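Local coordinates for translation initiation factor eIF2 assembly protein (Schizosaccharomyces pombe, PDB 4ZGP), which acts as an ATP-dependent chaperone of the ATP-grasp fold that binds the gamma subunit of eIF2 and lets it assemble with the alpha and beta subunits, at residues H189-F194 and Q208-Y213; F194-K199 and F245-H250; L44-K49 and R253-D258. All coordinates share one frame; numbering follows the deposited sequence. Where two conformers were deposited one is given.

Contact 1 of 3, residues H189-F194 and Q208-Y213; sequences HASTEF and QRDDNY. With ADP (adenosine-5'-diphosphate), chain C.
The side chain of Arg209, bent at both chi2 and chi3 (-101°), reaches past the start of strand 193-199 to the phosphates and on the way meets Glu193, whose chain runs extended beyond CG toward the nucleotide. Both side chains are modelled in two conformers, so the geometry of the one given calls for caution. In it, OE2 of Glu193 takes the salt bridge through its syn lone pair, at a doubtfully short 2.5 Å from Arg209 NH1, and accepts a weak bond from NE. The carboxylate and guanidinium planes stand 70° apart, so this is no flat two-oxygen pairing. OE1 accepts from ADP O3' at 2.7 Å, and Arg209 NH2 donates to ADP O3B at 2.9 Å. Arg209 N binds Glu193 O at 2.8 Å, fixing the loop where strand 202-208 ends. Farther from the nucleotide, Ser191 OG donates to Asp210 OD2 at 2.9 Å, on the syn side of the carboxylate but 29° out of its plane. Gln208 NE2 donates to Asn212 O. Asp246 adds a second carboxylate beside Arg209 NH1 in this conformer. One arginine thus bridges acidic side chains and diphosphate, which together probably balance its charge, while Glu193 ties the ribose to the same site.

Contact 2 of 3, residues F194-K199 and F245-H250; sequences FRCFVK and FDVYIH. With ADP (adenosine-5'-diphosphate), chain C.
Strands 193-199 and 243-250 are antiparallel neighbours in the five-stranded sheet of this ATP-grasp protein, and here they carry an arginine-aspartate pair next to the ADP phosphates. Arg195 and Asp246 form a non-hydrogen-bonded pair with their side chains on the same sheet face. They lie side by side and point the same way, and the guanidinium grips the carboxylate side-on: NE meets Asp246 OD1 at 2.7 Å and NH2 meets OD2 at 2.8 Å. Both oxygens use their syn lone pairs, and the two planes are only 3° apart. A bend at chi3 (-70°) turns the arginine's end into this plane. Arg195 NH1 donates to the backbone oxygen of Asp267.

In ATP-grasp proteins such a sheet forms one wall of the nucleotide cleft, and both Arg195 and Asp246 belong to the ATP site seen in this protein. Arg195 NH2 lies 3.7 Å from ADP O1B, near the guanidinium plane, and Asp246 OD2 is closer to that oxygen, at 3.2 Å. Hydrogen-bonded pairs sit on either side of the arginine-aspartate pair: Phe194 with Val247, joined by Phe194 N to Val247 O at 2.8 Å and the reciprocal bond, and Cys196 with Phe245, likewise joined twice.

The reverse face is apolar. CB of Cys196 sits over the Phe245 ring in a CH-pi contact, 3.6 Å from the centroid, with SG over the same ring as a sulfur-aromatic contact. Val198 CG2 comes to the ring's edge, in plane, 3.5 Å from Phe245 CE1. In the conformer given, Val247 CG2 touches both Cys196 SG and Phe194 CB, and Ile249 CD1 reaches the Phe194 ring at CD2. Helix 221-233 packs on this face through Ile228, Leu231, Tyr224 and Leu227.

Contact 3 of 3, residues L44-K49 and R253-D258; sequences LTPKAK and RAWLID. With ADP (adenosine-5'-diphosphate), chain C.
Thr45 OG1 donates to Leu256 O at 2.8 Å, and one residue earlier Leu44 O accepts from Leu256 N at 2.9 Å, so both backbone polar atoms of Leu256 are held by the loop that leads into strand 48-51. The hydroxyl comes in 31° off the carbonyl plane of Leu256, placed there by chi1 of -172°, which sets OG1 opposite the backbone N. Pro46 CD rests 3.3 Å from the same Leu256 O. Its CG touches Ile257 CD1 at 3.9 Å and Trp255 CE3 at 4.0 Å. Trp255 meets the backbone carbon of Thr45 with its edge, while Arg253 NE lies over one face of the indole. An alanine in place of Thr45 takes away the hydroxyl, and the loop would probably be less firmly tied to the strand, with Leu256 O lacking that donor. Farther out, Trp37 and Tyr38 of helix 34-40 pack on Thr45, and Phe186 on Pro46. Ile257 and Asp258 both face Asp246, a classic beta bulge; Ile257 CG2 lies 3.4 Å from ADP O1A, and Asp258 OD1 forms a salt bridge with Lys115. Polar bonds to one leucine backbone thus fasten the loop to an edge strand whose next residues line the phosphate site.

In the fold
All three contacts reach one mixed sheet and touch the ADP. Contacts 1 and 2 share Phe194, and their centres are about 11 Å apart; His189 N meets Tyr248 OH, and Thr192 O meets Ile249 N. Contact 3 is also about 11 Å from contact 2, centre to centre, joined through the neighbouring strands 243-250 and 253-261, with Tyr248 O 2.7 Å from Trp255 N and Asp246 O 2.8 Å from Ile257 N. Contacts 1 and 3 lie about 17 Å apart between centres, yet in the conformer given Ile257 CG2 comes 3.8 Å from Glu193 OE2 beside the nucleotide. The loop closed by contact 3 encloses the other two along the chain.

Contact 1 of 3, residues H189-F194 and Q208-Y213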
loop_
_atom_site.group_PDB
_atom_site.type_symbol
_atom_site.label_atom_id
_atom_site.label_comp_id
_atom_site.label_asym_id
_atom_site.label_seq_id
_atom_site.Cartn_x
_atom_site.Cartn_y
_atom_site.Cartn_z
ATOM N N HIS A 189 11.409 3.864 -10.204
ATOM C CA HIS A 189 12.738 3.502 -9.723
ATOM C C HIS A 189 12.608 2.951 -8.305
ATOM O O HIS A 189 12.275 3.689 -7.391
ATOM C CB HIS A 189 13.676 4.707 -9.748
ATOM C CG HIS A 189 15.130 4.352 -9.651
ATOM N ND1 HIS A 189 15.588 3.049 -9.700
ATOM C CD2 HIS A 189 16.233 5.129 -9.535
ATOM C CE1 HIS A 189 16.908 3.041 -9.614
ATOM N NE2 HIS A 189 17.324 4.289 -9.511
ATOM N N ALA A 190 12.865 1.660 -8.129
ATOM C CA ALA A 190 12.625 1.009 -6.843
ATOM C C ALA A 190 13.398 1.675 -5.711
ATOM O O ALA A 190 12.938 1.684 -4.558
ATOM C CB ALA A 190 12.986 -0.474 -6.924
ATOM N N SER A 191 14.563 2.235 -6.041
ATOM C CA SER A 191 15.475 2.757 -5.027
ATOM C C SER A 191 15.165 4.190 -4.618
ATOM O O SER A 191 15.832 4.728 -3.744
ATOM C CB SER A 191 16.929 2.679 -5.513
ATOM O OG SER A 191 17.343 1.338 -5.727
ATOM N N THR A 192 14.189 4.834 -5.249
ATOM C CA THR A 192 13.801 6.158 -4.756
ATOM C C THR A 192 12.391 6.106 -4.156
ATOM O O THR A 192 11.664 7.114 -4.142
ATOM C CB THR A 192 13.895 7.246 -5.839
ATOM O OG1 THR A 192 12.972 6.966 -6.882
ATOM C CG2 THR A 192 15.321 7.303 -6.430
ATOM N N GLU A 193 12.045 4.929 -3.646
ATOM C CA GLU A 193 10.839 4.796 -2.843
ATOM C C GLU A 193 11.231 4.665 -1.375
ATOM O O GLU A 193 12.251 4.053 -1.040
ATOM C CB GLU A 193 9.991 3.604 -3.288
ATOM C CG GLU A 193 8.501 3.890 -3.174
ATOM C CD GLU A 193 7.658 2.660 -2.967
ATOM O OE1 GLU A 193 8.038 1.579 -3.473
ATOM O OE2 GLU A 193 6.617 2.786 -2.292
ATOM N N PHE A 194 10.426 5.262 -0.503
ATOM C CA PHE A 194 10.761 5.268 0.925
ATOM C C PHE A 194 9.556 4.881 1.764
ATOM O O PHE A 194 8.415 5.091 1.362
ATOM C CB PHE A 194 11.260 6.654 1.376
ATOM C CG PHE A 194 12.473 7.125 0.636
ATOM C CD1 PHE A 194 13.743 6.782 1.080
ATOM C CD2 PHE A 194 12.340 7.871 -0.535
ATOM C CE1 PHE A 194 14.890 7.196 0.380
ATOM C CE2 PHE A 194 13.491 8.307 -1.237
ATOM C CZ PHE A 194 14.753 7.971 -0.775
ATOM N N GLN A 208 14.852 3.771 2.993
ATOM C CA GLN A 208 14.751 3.208 1.663
ATOM C C GLN A 208 13.835 1.988 1.657
ATOM O O GLN A 208 13.882 1.140 2.566
ATOM C CB GLN A 208 16.136 2.834 1.131
ATOM C CG GLN A 208 16.141 2.368 -0.315
ATOM C CD GLN A 208 17.541 2.168 -0.858
ATOM O OE1 GLN A 208 18.525 2.465 -0.180
ATOM N NE2 GLN A 208 17.635 1.661 -2.084
ATOM N N ARG A 209 13.010 1.879 0.617
ATOM C CA ARG A 209 11.995 0.838 0.589
ATOM C C ARG A 209 12.491 -0.481 0.017
ATOM O O ARG A 209 12.056 -1.548 0.450
ATOM C CB ARG A 209 10.778 1.321 -0.195
ATOM C CG ARG A 209 9.630 1.706 0.695
ATOM C CD ARG A 209 8.537 0.657 0.681
ATOM N NE ARG A 209 7.441 1.066 -0.182
ATOM C CZ ARG A 209 6.427 0.284 -0.532
ATOM N NH1 ARG A 209 5.476 0.764 -1.313
ATOM N NH2 ARG A 209 6.364 -0.966 -0.097
ATOM N N ASP A 210 13.415 -0.426 -0.936
ATOM C CA ASP A 210 13.916 -1.664 -1.545
ATOM C C ASP A 210 15.185 -2.115 -0.848
ATOM O O ASP A 210 15.578 -1.524 0.155
ATOM C CB ASP A 210 14.178 -1.468 -3.037
ATOM C CG ASP A 210 15.329 -0.540 -3.294
ATOM O OD1 ASP A 210 15.447 0.456 -2.548
ATOM O OD2 ASP A 210 16.117 -0.801 -4.229
ATOM N N ASP A 211 15.858 -3.139 -1.366
ATOM C CA ASP A 211 17.039 -3.622 -0.648
ATOM C C ASP A 211 18.344 -3.521 -1.431
ATOM O O ASP A 211 19.312 -4.211 -1.129
ATOM C CB ASP A 211 16.831 -5.070 -0.178
ATOM C CG ASP A 211 16.202 -5.947 -1.233
ATOM O OD1 ASP A 211 16.475 -5.729 -2.434
ATOM O OD2 ASP A 211 15.432 -6.863 -0.859
ATOM N N ASN A 212 18.394 -2.627 -2.412
ATOM C CA ASN A 212 19.632 -2.439 -3.150
ATOM C C ASN A 212 20.270 -1.106 -2.841
ATOM O O ASN A 212 19.601 -0.075 -2.807
ATOM C CB ASN A 212 19.389 -2.580 -4.650
ATOM C CG ASN A 212 19.023 -3.997 -5.038
ATOM O OD1 ASN A 212 19.827 -4.917 -4.881
ATOM N ND2 ASN A 212 17.801 -4.185 -5.538
ATOM N N TYR A 213 21.569 -1.151 -2.590
ATOM C CA TYR A 213 22.362 0.039 -2.371
ATOM C C TYR A 213 22.230 0.974 -3.569
ATOM O O TYR A 213 22.144 0.524 -4.704
ATOM C CB TYR A 213 23.816 -0.350 -2.134
ATOM C CG TYR A 213 24.779 0.801 -2.175
ATOM C CD1 TYR A 213 24.900 1.671 -1.098
ATOM C CD2 TYR A 213 25.584 1.012 -3.292
ATOM C CE1 TYR A 213 25.789 2.731 -1.136
ATOM C CE2 TYR A 213 26.468 2.064 -3.341
ATOM C CZ TYR A 213 26.575 2.914 -2.264
ATOM O OH TYR A 213 27.464 3.956 -2.318
HETATM P PB ADP C . 2.456 -2.075 -0.052
HETATM O O1B ADP C . 2.316 -0.780 0.733
HETATM O O2B ADP C . 1.414 -3.121 0.298
HETATM O O3B ADP C . 3.903 -2.518 -0.117
HETATM P PA ADP C . 2.401 -0.437 -2.442
HETATM O O1A ADP C . 3.131 0.528 -1.540
HETATM O O2A ADP C . 1.152 -0.048 -3.216
HETATM O O3A ADP C . 2.023 -1.756 -1.587
HETATM O "O5'" ADP C . 3.479 -0.966 -3.507
HETATM C "C5'" ADP C . 4.098 -2.248 -3.408
HETATM C "C4'" ADP C . 5.211 -2.222 -4.441
HETATM O "O4'" ADP C . 4.645 -2.347 -5.747
HETATM C "C3'" ADP C . 5.934 -0.884 -4.411
HETATM O "O3'" ADP C . 7.166 -0.981 -3.689
HETATM C "C2'" ADP C . 6.168 -0.527 -5.863
HETATM O "O2'" ADP C . 7.507 -0.835 -6.260
HETATM C "C1'" ADP C . 5.209 -1.393 -6.653
HETATM N N9 ADP C . 4.128 -0.512 -7.162
HETATM C C8 ADP C . 3.097 -0.042 -6.427
HETATM N N7 ADP C . 2.280 0.741 -7.185
HETATM C C5 ADP C . 2.795 0.777 -8.435
HETATM C C6 ADP C . 2.419 1.411 -9.721
HETATM N N6 ADP C . 1.300 2.177 -9.789
HETATM N N1 ADP C . 3.221 1.198 -10.798
HETATM C C2 ADP C . 4.323 0.422 -10.701
HETATM N N3 ADP C . 4.724 -0.187 -9.565
HETATM C C4 ADP C . 4.011 -0.052 -8.416
HETATM O O HOH W 1 19.628 0.568 -6.909
#

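Contact 2 of 3, residues F194-K199 and F245-H250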
loop_
_atom_site.group_PDB
_atom_site.type_symbol
_atom_site.label_atom_id
_atom_site.label_comp_id
_atom_site.label_asym_id
_atom_site.label_seq_id
_atom_site.Cartn_x
_atom_site.Cartn_y
_atom_site.Cartn_z
ATOM N N PHE A 194 10.426 5.262 -0.503
ATOM C CA PHE A 194 10.761 5.268 0.925
ATOM C C PHE A 194 9.556 4.881 1.764
ATOM O O PHE A 194 8.415 5.091 1.362
ATOM C CB PHE A 194 11.260 6.654 1.376
ATOM C CG PHE A 194 12.473 7.125 0.636
ATOM C CD1 PHE A 194 13.743 6.782 1.080
ATOM C CD2 PHE A 194 12.340 7.871 -0.535
ATOM C CE1 PHE A 194 14.890 7.196 0.380
ATOM C CE2 PHE A 194 13.491 8.307 -1.237
ATOM C CZ PHE A 194 14.753 7.971 -0.775
ATOM N N ARG A 195 9.826 4.360 2.954
ATOM C CA ARG A 195 8.775 4.095 3.920
ATOM C C ARG A 195 8.993 5.022 5.109
ATOM O O ARG A 195 10.104 5.113 5.614
ATOM C CB ARG A 195 8.791 2.636 4.348
ATOM C CG ARG A 195 7.785 2.330 5.455
ATOM C CD ARG A 195 7.355 0.871 5.442
ATOM N NE ARG A 195 6.520 0.549 4.287
ATOM C CZ ARG A 195 5.966 -0.639 4.077
ATOM N NH1 ARG A 195 6.188 -1.626 4.935
ATOM N NH2 ARG A 195 5.187 -0.844 3.004
ATOM N N CYS A 196 7.927 5.695 5.545
ATOM C CA CYS A 196 8.035 6.873 6.406
ATOM C C CYS A 196 7.123 6.702 7.604
ATOM O O CYS A 196 5.923 6.441 7.480
ATOM C CB CYS A 196 7.676 8.148 5.641
ATOM S SG CYS A 196 8.517 8.305 4.026
ATOM N N PHE A 197 7.707 6.867 8.778
ATOM C CA PHE A 197 7.049 6.487 10.003
ATOM C C PHE A 197 6.684 7.737 10.783
ATOM O O PHE A 197 7.506 8.633 10.977
ATOM C CB PHE A 197 7.969 5.568 10.820
ATOM C CG PHE A 197 8.333 4.301 10.107
ATOM C CD1 PHE A 197 9.429 4.253 9.257
ATOM C CD2 PHE A 197 7.594 3.152 10.300
ATOM C CE1 PHE A 197 9.764 3.068 8.608
ATOM C CE2 PHE A 197 7.927 1.972 9.651
ATOM C CZ PHE A 197 9.008 1.927 8.810
ATOM N N VAL A 198 5.426 7.793 11.200
ATOM C CA VAL A 198 4.856 8.977 11.786
ATOM C C VAL A 198 4.290 8.642 13.156
ATOM O O VAL A 198 3.519 7.706 13.292
ATOM C CB VAL A 198 3.716 9.557 10.908
ATOM C CG1 VAL A 198 3.099 10.759 11.588
ATOM C CG2 VAL A 198 4.233 9.924 9.519
ATOM N N LYS A 199 4.676 9.416 14.163
ATOM C CA LYS A 199 4.169 9.196 15.514
ATOM C C LYS A 199 3.841 10.545 16.128
ATOM O O LYS A 199 4.639 11.478 16.042
ATOM C CB LYS A 199 5.192 8.443 16.371
ATOM C CG LYS A 199 4.706 8.159 17.783
ATOM C CD LYS A 199 5.861 7.786 18.699
ATOM C CE LYS A 199 6.328 6.397 18.408
ATOM N NZ LYS A 199 7.311 5.882 19.429
ATOM N N PHE A 245 3.596 5.857 5.940
ATOM C CA PHE A 245 3.228 6.146 4.547
ATOM C C PHE A 245 4.393 5.848 3.623
ATOM O O PHE A 245 5.545 6.009 4.007
ATOM C CB PHE A 245 2.691 7.595 4.383
ATOM C CG PHE A 245 3.689 8.714 4.608
ATOM C CD1 PHE A 245 3.944 9.204 5.873
ATOM C CD2 PHE A 245 4.270 9.368 3.534
ATOM C CE1 PHE A 245 4.819 10.280 6.058
ATOM C CE2 PHE A 245 5.142 10.444 3.710
ATOM C CZ PHE A 245 5.427 10.894 4.964
ATOM N N ASP A 246 4.086 5.329 2.425
ATOM C CA ASP A 246 5.126 5.019 1.446
ATOM C C ASP A 246 5.140 6.128 0.417
ATOM O O ASP A 246 4.087 6.653 0.053
ATOM C CB ASP A 246 4.890 3.662 0.759
ATOM C CG ASP A 246 5.060 2.487 1.714
ATOM O OD1 ASP A 246 5.726 2.648 2.758
ATOM O OD2 ASP A 246 4.520 1.409 1.430
ATOM N N VAL A 247 6.331 6.521 -0.019
ATOM C CA VAL A 247 6.450 7.618 -0.974
ATOM C C VAL A 247 7.391 7.259 -2.104
ATOM O O VAL A 247 8.343 6.531 -1.907
ATOM C CB VAL A 247 6.964 8.893 -0.315
ATOM C CG1 VAL A 247 5.955 9.392 0.620
ATOM C CG2 VAL A 247 8.285 8.638 0.403
ATOM N N TYR A 248 7.079 7.769 -3.289
ATOM C CA TYR A 248 7.948 7.622 -4.440
ATOM C C TYR A 248 8.419 9.021 -4.825
ATOM O O TYR A 248 7.609 9.916 -5.052
ATOM C CB TYR A 248 7.215 6.957 -5.603
ATOM C CG TYR A 248 8.076 6.870 -6.849
ATOM C CD1 TYR A 248 9.310 6.243 -6.816
ATOM C CD2 TYR A 248 7.631 7.394 -8.061
ATOM C CE1 TYR A 248 10.110 6.159 -7.969
ATOM C CE2 TYR A 248 8.417 7.300 -9.225
ATOM C CZ TYR A 248 9.653 6.687 -9.167
ATOM O OH TYR A 248 10.440 6.600 -10.310
ATOM N N ILE A 249 9.727 9.224 -4.871
ATOM C CA ILE A 249 10.249 10.559 -5.144
ATOM C C ILE A 249 10.993 10.515 -6.457
ATOM O O ILE A 249 11.917 9.744 -6.628
ATOM C CB ILE A 249 11.154 11.066 -4.008
ATOM C CG1 ILE A 249 10.333 11.156 -2.717
ATOM C CG2 ILE A 249 11.723 12.453 -4.354
ATOM C CD1 ILE A 249 11.111 11.606 -1.476
ATOM N N HIS A 250 10.548 11.330 -7.397
ATOM C CA HIS A 250 11.072 11.262 -8.745
ATOM C C HIS A 250 11.102 12.674 -9.308
ATOM O O HIS A 250 10.101 13.378 -9.268
ATOM C CB HIS A 250 10.211 10.338 -9.605
ATOM C CG HIS A 250 10.698 10.192 -11.011
ATOM N ND1 HIS A 250 11.847 9.502 -11.331
ATOM C CD2 HIS A 250 10.182 10.629 -12.185
ATOM C CE1 HIS A 250 12.024 9.528 -12.642
ATOM N NE2 HIS A 250 11.029 10.210 -13.181
HETATM P PB ADP C . 2.456 -2.075 -0.052
HETATM O O1B ADP C . 2.316 -0.780 0.733
HETATM O O2B ADP C . 1.414 -3.121 0.298
HETATM O O3B ADP C . 3.903 -2.518 -0.117
HETATM P PA ADP C . 2.401 -0.437 -2.442
HETATM O O1A ADP C . 3.131 0.528 -1.540
HETATM O O2A ADP C . 1.152 -0.048 -3.216
HETATM O O3A ADP C . 2.023 -1.756 -1.587
HETATM O "O5'" ADP C . 3.479 -0.966 -3.507
HETATM C "C5'" ADP C . 4.098 -2.248 -3.408
HETATM C "C4'" ADP C . 5.211 -2.222 -4.441
HETATM O "O4'" ADP C . 4.645 -2.347 -5.747
HETATM C "C3'" ADP C . 5.934 -0.884 -4.411
HETATM O "O3'" ADP C . 7.166 -0.981 -3.689
HETATM C "C2'" ADP C . 6.168 -0.527 -5.863
HETATM O "O2'" ADP C . 7.507 -0.835 -6.260
HETATM C "C1'" ADP C . 5.209 -1.393 -6.653
HETATM N N9 ADP C . 4.128 -0.512 -7.162
HETATM C C8 ADP C . 3.097 -0.042 -6.427
HETATM N N7 ADP C . 2.280 0.741 -7.185
HETATM C C5 ADP C . 2.795 0.777 -8.435
HETATM C C6 ADP C . 2.419 1.411 -9.721
HETATM N N6 ADP C . 1.300 2.177 -9.789
HETATM N N1 ADP C . 3.221 1.198 -10.798
HETATM C C2 ADP C . 4.323 0.422 -10.701
HETATM N N3 ADP C . 4.724 -0.187 -9.565
HETATM C C4 ADP C . 4.011 -0.052 -8.416
#

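Contact 3 of 3, residues L44-K49 and R253-D258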
loop_
_atom_site.group_PDB
_atom_site.type_symbol
_atom_site.label_atom_id
_atom_site.label_comp_id
_atom_site.label_asym_id
_atom_site.label_seq_id
_atom_site.Cartn_x
_atom_site.Cartn_y
_atom_site.Cartn_z
ATOM N N LEU A 44 -2.143 13.983 -4.585
ATOM C CA LEU A 44 -0.771 13.646 -4.174
ATOM C C LEU A 44 -0.333 12.254 -4.605
ATOM O O LEU A 44 0.819 11.871 -4.417
ATOM C CB LEU A 44 -0.649 13.747 -2.644
ATOM C CG LEU A 44 -1.217 15.010 -1.989
ATOM C CD1 LEU A 44 -1.287 14.815 -0.477
ATOM C CD2 LEU A 44 -0.366 16.219 -2.310
ATOM N N THR A 45 -1.242 11.502 -5.206
ATOM C CA THR A 45 -1.051 10.069 -5.363
ATOM C C THR A 45 -1.330 9.695 -6.812
ATOM O O THR A 45 -2.128 10.354 -7.487
ATOM C CB THR A 45 -1.974 9.274 -4.373
ATOM O OG1 THR A 45 -1.659 7.875 -4.394
ATOM C CG2 THR A 45 -3.416 9.458 -4.746
ATOM N N PRO A 46 -0.639 8.675 -7.318
ATOM C CA PRO A 46 -0.855 8.351 -8.735
ATOM C C PRO A 46 -2.285 7.926 -9.023
ATOM O O PRO A 46 -2.981 7.361 -8.171
ATOM C CB PRO A 46 0.127 7.208 -8.981
ATOM C CG PRO A 46 1.224 7.427 -7.949
ATOM C CD PRO A 46 0.450 7.873 -6.732
ATOM N N LYS A 47 -2.738 8.224 -10.239
ATOM C CA LYS A 47 -4.130 7.984 -10.596
ATOM C C LYS A 47 -4.569 6.535 -10.381
ATOM O O LYS A 47 -3.803 5.588 -10.610
ATOM C CB LYS A 47 -4.368 8.383 -12.062
ATOM C CG LYS A 47 -5.826 8.332 -12.484
ATOM C CD LYS A 47 -6.000 8.826 -13.926
ATOM C CE LYS A 47 -7.477 8.928 -14.313
ATOM N NZ LYS A 47 -7.660 8.918 -15.796
ATOM N N ALA A 48 -5.810 6.369 -9.955
ATOM C CA ALA A 48 -6.349 5.042 -9.687
ATOM C C ALA A 48 -7.855 5.027 -9.849
ATOM O O ALA A 48 -8.508 6.074 -9.768
ATOM C CB ALA A 48 -5.955 4.569 -8.257
ATOM N N LYS A 49 -8.408 3.845 -10.105
ATOM C CA LYS A 49 -9.857 3.656 -10.103
ATOM C C LYS A 49 -10.217 2.664 -9.034
ATOM O O LYS A 49 -9.493 1.694 -8.798
ATOM C CB LYS A 49 -10.375 3.148 -11.458
ATOM C CG LYS A 49 -10.109 4.085 -12.620
ATOM C CD LYS A 49 -11.107 5.232 -12.654
ATOM C CE LYS A 49 -10.889 6.128 -13.868
ATOM N NZ LYS A 49 -11.900 7.226 -13.947
ATOM N N ARG A 253 9.749 15.521 -7.099
ATOM C CA ARG A 253 8.332 15.438 -6.791
ATOM C C ARG A 253 8.049 14.175 -5.990
ATOM O O ARG A 253 8.417 13.067 -6.404
ATOM C CB ARG A 253 7.498 15.438 -8.069
ATOM C CG ARG A 253 6.001 15.428 -7.823
ATOM C CD ARG A 253 5.241 15.678 -9.119
ATOM N NE ARG A 253 3.800 15.751 -8.898
ATOM C CZ ARG A 253 2.906 15.983 -9.854
ATOM N NH1 ARG A 253 3.301 16.165 -11.112
ATOM N NH2 ARG A 253 1.615 16.031 -9.551
ATOM N N ALA A 254 7.375 14.346 -4.860
ATOM C CA ALA A 254 7.033 13.224 -4.003
ATOM C C ALA A 254 5.610 12.781 -4.308
ATOM O O ALA A 254 4.707 13.610 -4.470
ATOM C CB ALA A 254 7.190 13.606 -2.530
ATOM N N TRP A 255 5.429 11.475 -4.451
ATOM C CA TRP A 255 4.121 10.893 -4.658
ATOM C C TRP A 255 3.777 10.001 -3.490
ATOM O O TRP A 255 4.551 9.121 -3.152
ATOM C CB TRP A 255 4.096 10.047 -5.927
ATOM C CG TRP A 255 4.392 10.816 -7.140
ATOM C CD1 TRP A 255 5.627 11.154 -7.624
ATOM C CD2 TRP A 255 3.436 11.358 -8.048
ATOM N NE1 TRP A 255 5.493 11.891 -8.776
ATOM C CE2 TRP A 255 4.158 12.017 -9.068
ATOM C CE3 TRP A 255 2.034 11.344 -8.105
ATOM C CZ2 TRP A 255 3.524 12.664 -10.134
ATOM C CZ3 TRP A 255 1.407 11.982 -9.167
ATOM C CH2 TRP A 255 2.154 12.636 -10.165
ATOM N N LEU A 256 2.599 10.190 -2.911
ATOM C CA LEU A 256 2.113 9.249 -1.901
ATOM C C LEU A 256 1.745 7.917 -2.541
ATOM O O LEU A 256 0.971 7.884 -3.483
ATOM C CB LEU A 256 0.899 9.849 -1.176
ATOM C CG LEU A 256 0.222 8.947 -0.147
ATOM C CD1 LEU A 256 1.132 8.760 1.082
ATOM C CD2 LEU A 256 -1.114 9.559 0.288
ATOM N N ILE A 257 2.276 6.807 -2.038
ATOM C CA ILE A 257 1.987 5.508 -2.644
ATOM C C ILE A 257 1.040 4.667 -1.794
ATOM O O ILE A 257 0.158 3.988 -2.315
ATOM C CB ILE A 257 3.299 4.720 -2.909
ATOM C CG1 ILE A 257 4.196 5.515 -3.865
ATOM C CG2 ILE A 257 3.015 3.321 -3.446
ATOM C CD1 ILE A 257 3.561 5.754 -5.249
ATOM N N ASP A 258 1.191 4.727 -0.470
ATOM C CA ASP A 258 0.324 3.917 0.377
ATOM C C ASP A 258 0.363 4.471 1.792
ATOM O O ASP A 258 1.272 5.214 2.141
ATOM C CB ASP A 258 0.767 2.445 0.369
ATOM C CG ASP A 258 -0.349 1.478 0.794
ATOM O OD1 ASP A 258 -1.526 1.871 0.917
ATOM O OD2 ASP A 258 -0.041 0.295 0.989
HETATM P PB ADP C . 2.456 -2.075 -0.052
HETATM O O1B ADP C . 2.316 -0.780 0.733
HETATM O O2B ADP C . 1.414 -3.121 0.298
HETATM O O3B ADP C . 3.903 -2.518 -0.117
HETATM P PA ADP C . 2.401 -0.437 -2.442
HETATM O O1A ADP C . 3.131 0.528 -1.540
HETATM O O2A ADP C . 1.152 -0.048 -3.216
HETATM O O3A ADP C . 2.023 -1.756 -1.587
HETATM O "O5'" ADP C . 3.479 -0.966 -3.507
HETATM C "C5'" ADP C . 4.098 -2.248 -3.408
HETATM C "C4'" ADP C . 5.211 -2.222 -4.441
HETATM O "O4'" ADP C . 4.645 -2.347 -5.747
HETATM C "C3'" ADP C . 5.934 -0.884 -4.411
HETATM O "O3'" ADP C . 7.166 -0.981 -3.689
HETATM C "C2'" ADP C . 6.168 -0.527 -5.863
HETATM O "O2'" ADP C . 7.507 -0.835 -6.260
HETATM C "C1'" ADP C . 5.209 -1.393 -6.653
HETATM N N9 ADP C . 4.128 -0.512 -7.162
HETATM C C8 ADP C . 3.097 -0.042 -6.427
HETATM N N7 ADP C . 2.280 0.741 -7.185
HETATM C C5 ADP C . 2.795 0.777 -8.435
HETATM C C6 ADP C . 2.419 1.411 -9.721
HETATM N N6 ADP C . 1.300 2.177 -9.789
HETATM N N1 ADP C . 3.221 1.198 -10.798
HETATM C C2 ADP C . 4.323 0.422 -10.701
HETATM N N3 ADP C . 4.724 -0.187 -9.565
HETATM C C4 ADP C . 4.011 -0.052 -8.416
#